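Local coordinates for prolyl 4-hydroxylase (Paramecium bursaria Chlorella virus 1, PDB 5C5T), which probably hydroxylates proline residues of collagen-like proteins as a 2-oxoglutarate-dependent, iron-requiring dioxygenase that uses ascorbate as cofactor, at residues A[152-163]-A[183-194]. Numbering follows the deposited sequence.
Sequences QRLATLMVYLKA and PKKGTSIFFWVA. With AKG (2-oxoglutaric acid), chain C.
Antiparallel strands 153-160 and 188-192 are neighbours in the major sheet of the double-stranded beta-helix fold characteristic of 2-oxoglutarate oxygenases, flanked by strands 38-41 and 217-225. Thr156 with Phe191 and Met158 with Ile189 are hydrogen-bonded pairs, each closed by two backbone bonds, and their side chains face the active site. Thr156 lays its CB over one face of the Phe191 ring, 3.7 Å from the centroid. Phe191 reaches this place because its CG sits between the backbone N and the carbonyl carbon (chi1 56°), the ring lying alongside the threonine. The hydroxyl OG1 of Thr156 is hydrogen-bonded to Asp140, a ligand of the bound zinc, and thus probably steadies that carboxylate from the second shell. Two residues on, Met158 runs extended before bending at chi3, and its SD lies 3.9 Å from C4 of 2-oxoglutarate. On the other face of the sheet, Ala155 CB meets Phe190 CZ at 3.6 Å. At one end Leu154 O accepts from Val193 N at 2.8 Å and Ala194 N at 3.0 Å, both above the same face of its carbonyl plane. At the other, Tyr160 OH is hydrogen-bonded to Thr172 OG1, which also holds 2-oxoglutarate, while Pro183 lies over one face of the Tyr160 ring in a CH-pi contact, its CA 3.6 Å from the centroid and only 6° off the normal.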
loop_
_atom_site.group_PDB
_atom_site.type_symbol
_atom_site.label_atom_id
_atom_site.label_comp_id
_atom_site.label_asym_id
_atom_site.label_seq_id
_atom_site.Cartn_x
_atom_site.Cartn_y
_atom_site.Cartn_z
ATOM N N GLN A 152 -5.733 -12.267 8.758
ATOM C CA GLN A 152 -5.850 -11.865 7.362
ATOM C C GLN A 152 -5.641 -10.360 7.200
ATOM O O GLN A 152 -6.193 -9.583 7.985
ATOM C CB GLN A 152 -7.237 -12.225 6.861
ATOM C CG GLN A 152 -7.567 -11.813 5.432
ATOM C CD GLN A 152 -6.894 -12.720 4.365
ATOM O OE1 GLN A 152 -5.688 -12.799 4.282
ATOM N NE2 GLN A 152 -7.700 -13.421 3.597
ATOM N N ARG A 153 -4.893 -9.955 6.179
ATOM C CA ARG A 153 -4.831 -8.539 5.796
ATOM C C ARG A 153 -6.212 -8.058 5.314
ATOM O O ARG A 153 -6.820 -8.651 4.431
ATOM C CB ARG A 153 -3.797 -8.300 4.719
ATOM C CG ARG A 153 -2.347 -8.344 5.202
ATOM C CD ARG A 153 -1.385 -8.060 4.113
ATOM N NE ARG A 153 -0.010 -8.150 4.562
ATOM C CZ ARG A 153 1.020 -8.396 3.763
ATOM N NH1 ARG A 153 0.793 -8.595 2.470
ATOM N NH2 ARG A 153 2.269 -8.444 4.260
ATOM N N LEU A 154 -6.737 -7.027 5.970
ATOM C CA LEU A 154 -8.052 -6.485 5.589
ATOM C C LEU A 154 -8.001 -5.304 4.631
ATOM O O LEU A 154 -8.957 -5.096 3.872
ATOM C CB LEU A 154 -8.805 -6.096 6.832
ATOM C CG LEU A 154 -9.010 -7.189 7.867
ATOM C CD1 LEU A 154 -9.698 -6.618 9.059
ATOM C CD2 LEU A 154 -9.841 -8.303 7.348
ATOM N N ALA A 155 -6.924 -4.549 4.675
ATOM C CA ALA A 155 -6.816 -3.347 3.881
ATOM C C ALA A 155 -5.362 -2.929 3.750
ATOM O O ALA A 155 -4.466 -3.379 4.518
ATOM C CB ALA A 155 -7.680 -2.215 4.498
ATOM N N THR A 156 -5.127 -2.065 2.782
ATOM C CA THR A 156 -3.822 -1.502 2.480
ATOM C C THR A 156 -3.870 0.012 2.371
ATOM O O THR A 156 -4.721 0.526 1.682
ATOM C CB THR A 156 -3.276 -2.031 1.128
ATOM O OG1 THR A 156 -3.285 -3.485 1.076
ATOM C CG2 THR A 156 -1.866 -1.506 0.805
ATOM N N LEU A 157 -2.913 0.715 3.010
ATOM C CA LEU A 157 -2.691 2.135 2.781
ATOM C C LEU A 157 -1.260 2.243 2.237
ATOM O O LEU A 157 -0.296 1.922 2.898
ATOM C CB LEU A 157 -2.946 2.957 4.030
ATOM C CG LEU A 157 -2.982 4.458 3.700
ATOM C CD1 LEU A 157 -4.008 5.276 4.485
ATOM C CD2 LEU A 157 -1.583 5.006 3.857
ATOM N N MET A 158 -1.162 2.665 0.990
ATOM C CA MET A 158 0.124 2.743 0.301
ATOM C C MET A 158 0.396 4.227 -0.030
ATOM O O MET A 158 -0.473 4.948 -0.578
ATOM C CB MET A 158 0.150 1.914 -0.983
ATOM C CG MET A 158 1.475 1.980 -1.741
ATOM S SD MET A 158 1.460 1.176 -3.358
ATOM C CE MET A 158 0.126 2.032 -4.155
ATOM N N VAL A 159 1.600 4.688 0.318
ATOM C CA VAL A 159 2.013 6.068 0.019
ATOM C C VAL A 159 3.088 6.075 -1.030
ATOM O O VAL A 159 4.069 5.337 -0.902
ATOM C CB VAL A 159 2.544 6.804 1.277
ATOM C CG1 VAL A 159 2.699 8.290 0.966
ATOM C CG2 VAL A 159 1.692 6.587 2.435
ATOM N N TYR A 160 2.926 6.890 -2.079
ATOM C CA TYR A 160 4.028 7.099 -3.059
ATOM C C TYR A 160 5.035 8.073 -2.471
ATOM O O TYR A 160 4.686 9.231 -2.191
ATOM C CB TYR A 160 3.505 7.651 -4.404
ATOM C CG TYR A 160 2.469 6.764 -5.093
ATOM C CD1 TYR A 160 2.813 5.562 -5.612
ATOM C CD2 TYR A 160 1.146 7.172 -5.190
ATOM C CE1 TYR A 160 1.858 4.735 -6.235
ATOM C CE2 TYR A 160 0.183 6.357 -5.790
ATOM C CZ TYR A 160 0.559 5.141 -6.311
ATOM O OH TYR A 160 -0.397 4.348 -6.939
ATOM N N LEU A 161 6.256 7.599 -2.223
ATOM C CA LEU A 161 7.307 8.474 -1.705
ATOM C C LEU A 161 8.080 9.134 -2.829
ATOM O O LEU A 161 8.551 10.255 -2.654
ATOM C CB LEU A 161 8.272 7.704 -0.810
ATOM C CG LEU A 161 7.623 6.927 0.345
ATOM C CD1 LEU A 161 8.729 6.382 1.260
ATOM C CD2 LEU A 161 6.655 7.704 1.157
ATOM N N LYS A 162 8.231 8.432 -3.945
ATOM C CA LYS A 162 8.919 8.947 -5.113
ATOM C C LYS A 162 8.280 8.367 -6.381
ATOM O O LYS A 162 8.043 7.145 -6.485
ATOM C CB LYS A 162 10.410 8.620 -5.068
ATOM C CG LYS A 162 11.202 9.261 -6.240
ATOM C CD LYS A 162 12.722 9.204 -6.015
ATOM C CE LYS A 162 13.450 10.043 -7.075
ATOM N NZ LYS A 162 14.899 10.171 -6.754
ATOM N N ALA A 163 7.951 9.244 -7.320
ATOM C CA ALA A 163 7.346 8.844 -8.594
ATOM C C ALA A 163 8.368 8.758 -9.737
ATOM O O ALA A 163 9.390 9.463 -9.695
ATOM C CB ALA A 163 6.259 9.823 -8.953
ATOM N N PRO A 183 1.639 7.373 -9.935
ATOM C CA PRO A 183 2.334 7.797 -8.718
ATOM C C PRO A 183 2.513 9.275 -8.670
ATOM O O PRO A 183 2.827 9.870 -9.718
ATOM C CB PRO A 183 3.677 7.113 -8.814
ATOM C CG PRO A 183 3.381 5.866 -9.533
ATOM C CD PRO A 183 2.390 6.292 -10.600
ATOM N N LYS A 184 2.320 9.830 -7.483
ATOM C CA LYS A 184 2.592 11.254 -7.203
ATOM C C LYS A 184 3.158 11.348 -5.785
ATOM O O LYS A 184 2.543 10.808 -4.879
ATOM C CB LYS A 184 1.323 12.097 -7.306
ATOM C CG LYS A 184 1.518 13.614 -7.086
ATOM C CD LYS A 184 0.175 14.364 -7.183
ATOM C CE LYS A 184 0.403 15.885 -7.195
ATOM N NZ LYS A 184 -0.879 16.665 -7.018
ATOM N N LYS A 185 4.287 12.052 -5.591
ATOM C CA LYS A 185 4.910 12.200 -4.291
ATOM C C LYS A 185 3.921 12.718 -3.273
ATOM O O LYS A 185 3.255 13.761 -3.463
ATOM C CB LYS A 185 6.119 13.136 -4.387
ATOM C CG LYS A 185 6.985 13.170 -3.161
ATOM C CD LYS A 185 8.135 14.155 -3.362
ATOM C CE LYS A 185 9.293 13.903 -2.474
ATOM N NZ LYS A 185 10.163 12.882 -3.132
ATOM N N GLY A 186 3.781 11.942 -2.200
ATOM C CA GLY A 186 2.941 12.303 -1.104
ATOM C C GLY A 186 1.525 11.789 -1.118
ATOM O O GLY A 186 0.846 11.929 -0.112
ATOM N N THR A 187 1.076 11.295 -2.265
ATOM C CA THR A 187 -0.274 10.768 -2.445
ATOM C C THR A 187 -0.381 9.386 -1.868
ATOM O O THR A 187 0.526 8.588 -2.020
ATOM C CB THR A 187 -0.637 10.723 -3.933
ATOM O OG1 THR A 187 -0.692 12.066 -4.487
ATOM C CG2 THR A 187 -1.943 10.018 -4.207
ATOM N N SER A 188 -1.496 9.125 -1.202
ATOM C CA SER A 188 -1.793 7.762 -0.733
ATOM C C SER A 188 -2.938 7.154 -1.537
ATOM O O SER A 188 -3.842 7.855 -2.037
ATOM C CB SER A 188 -2.144 7.718 0.781
ATOM O OG SER A 188 -3.319 8.466 1.062
ATOM N N ILE A 189 -2.910 5.814 -1.623
ATOM C CA ILE A 189 -4.030 5.029 -2.118
ATOM C C ILE A 189 -4.378 4.062 -1.016
ATOM O O ILE A 189 -3.535 3.283 -0.573
ATOM C CB ILE A 189 -3.745 4.243 -3.410
ATOM C CG1 ILE A 189 -3.327 5.139 -4.578
ATOM C CG2 ILE A 189 -4.963 3.478 -3.813
ATOM C CD1 ILE A 189 -4.401 6.117 -5.054
ATOM N N PHE A 190 -5.611 4.140 -0.553
ATOM C CA PHE A 190 -6.210 3.153 0.365
ATOM C C PHE A 190 -7.082 2.144 -0.425
ATOM O O PHE A 190 -7.911 2.539 -1.256
ATOM C CB PHE A 190 -7.061 3.851 1.431
ATOM C CG PHE A 190 -7.793 2.907 2.330
ATOM C CD1 PHE A 190 -7.173 2.394 3.448
ATOM C CD2 PHE A 190 -9.064 2.482 2.025
ATOM C CE1 PHE A 190 -7.842 1.511 4.292
ATOM C CE2 PHE A 190 -9.743 1.578 2.853
ATOM C CZ PHE A 190 -9.124 1.093 3.974
ATOM N N PHE A 191 -6.950 0.834 -0.173
ATOM C CA PHE A 191 -7.912 -0.068 -0.747
ATOM C C PHE A 191 -8.226 -1.242 0.154
ATOM O O PHE A 191 -7.384 -1.726 0.914
ATOM C CB PHE A 191 -7.458 -0.592 -2.154
ATOM C CG PHE A 191 -6.101 -1.278 -2.179
ATOM C CD1 PHE A 191 -4.935 -0.554 -2.383
ATOM C CD2 PHE A 191 -5.980 -2.691 -2.060
ATOM C CE1 PHE A 191 -3.702 -1.192 -2.466
ATOM C CE2 PHE A 191 -4.753 -3.306 -2.096
ATOM C CZ PHE A 191 -3.609 -2.556 -2.338
ATOM N N TRP A 192 -9.451 -1.715 0.021
ATOM C CA TRP A 192 -9.901 -2.880 0.792
ATOM C C TRP A 192 -9.352 -4.169 0.201
ATOM O O TRP A 192 -9.287 -4.333 -1.007
ATOM C CB TRP A 192 -11.438 -2.937 0.848
ATOM C CG TRP A 192 -12.003 -1.888 1.711
ATOM C CD1 TRP A 192 -12.488 -0.689 1.308
ATOM C CD2 TRP A 192 -12.112 -1.915 3.143
ATOM N NE1 TRP A 192 -12.908 0.041 2.406
ATOM C CE2 TRP A 192 -12.699 -0.698 3.539
ATOM C CE3 TRP A 192 -11.802 -2.871 4.130
ATOM C CZ2 TRP A 192 -12.964 -0.392 4.888
ATOM C CZ3 TRP A 192 -12.076 -2.566 5.467
ATOM C CH2 TRP A 192 -12.649 -1.349 5.827
ATOM N N VAL A 193 -8.891 -5.055 1.077
ATOM C CA VAL A 193 -8.308 -6.351 0.688
ATOM C C VAL A 193 -9.249 -7.526 1.035
ATOM O O VAL A 193 -9.424 -8.459 0.245
ATOM C CB VAL A 193 -6.913 -6.531 1.359
ATOM C CG1 VAL A 193 -6.327 -7.964 1.066
ATOM C CG2 VAL A 193 -5.921 -5.509 0.848
ATOM N N ALA A 194 -9.848 -7.481 2.218
ATOM C CA ALA A 194 -10.731 -8.556 2.664
ATOM C C ALA A 194 -11.841 -8.031 3.576
ATOM O O ALA A 194 -11.756 -6.940 4.141
ATOM C CB ALA A 194 -9.918 -9.688 3.387
HETATM C C1 AKG C . 2.389 -4.251 -2.908
HETATM O O1 AKG C . 3.532 -3.946 -2.448
HETATM O O2 AKG C . 1.748 -5.186 -2.359
HETATM C C2 AKG C . 1.879 -3.586 -4.157
HETATM O O5 AKG C . 0.950 -4.097 -4.720
HETATM C C3 AKG C . 2.554 -2.306 -4.677
HETATM C C4 AKG C . 1.837 -1.729 -5.870
HETATM C C5 AKG C . 2.678 -0.723 -6.614
HETATM O O3 AKG C . 3.938 -0.775 -6.548
HETATM O O4 AKG C . 2.098 0.184 -7.285
#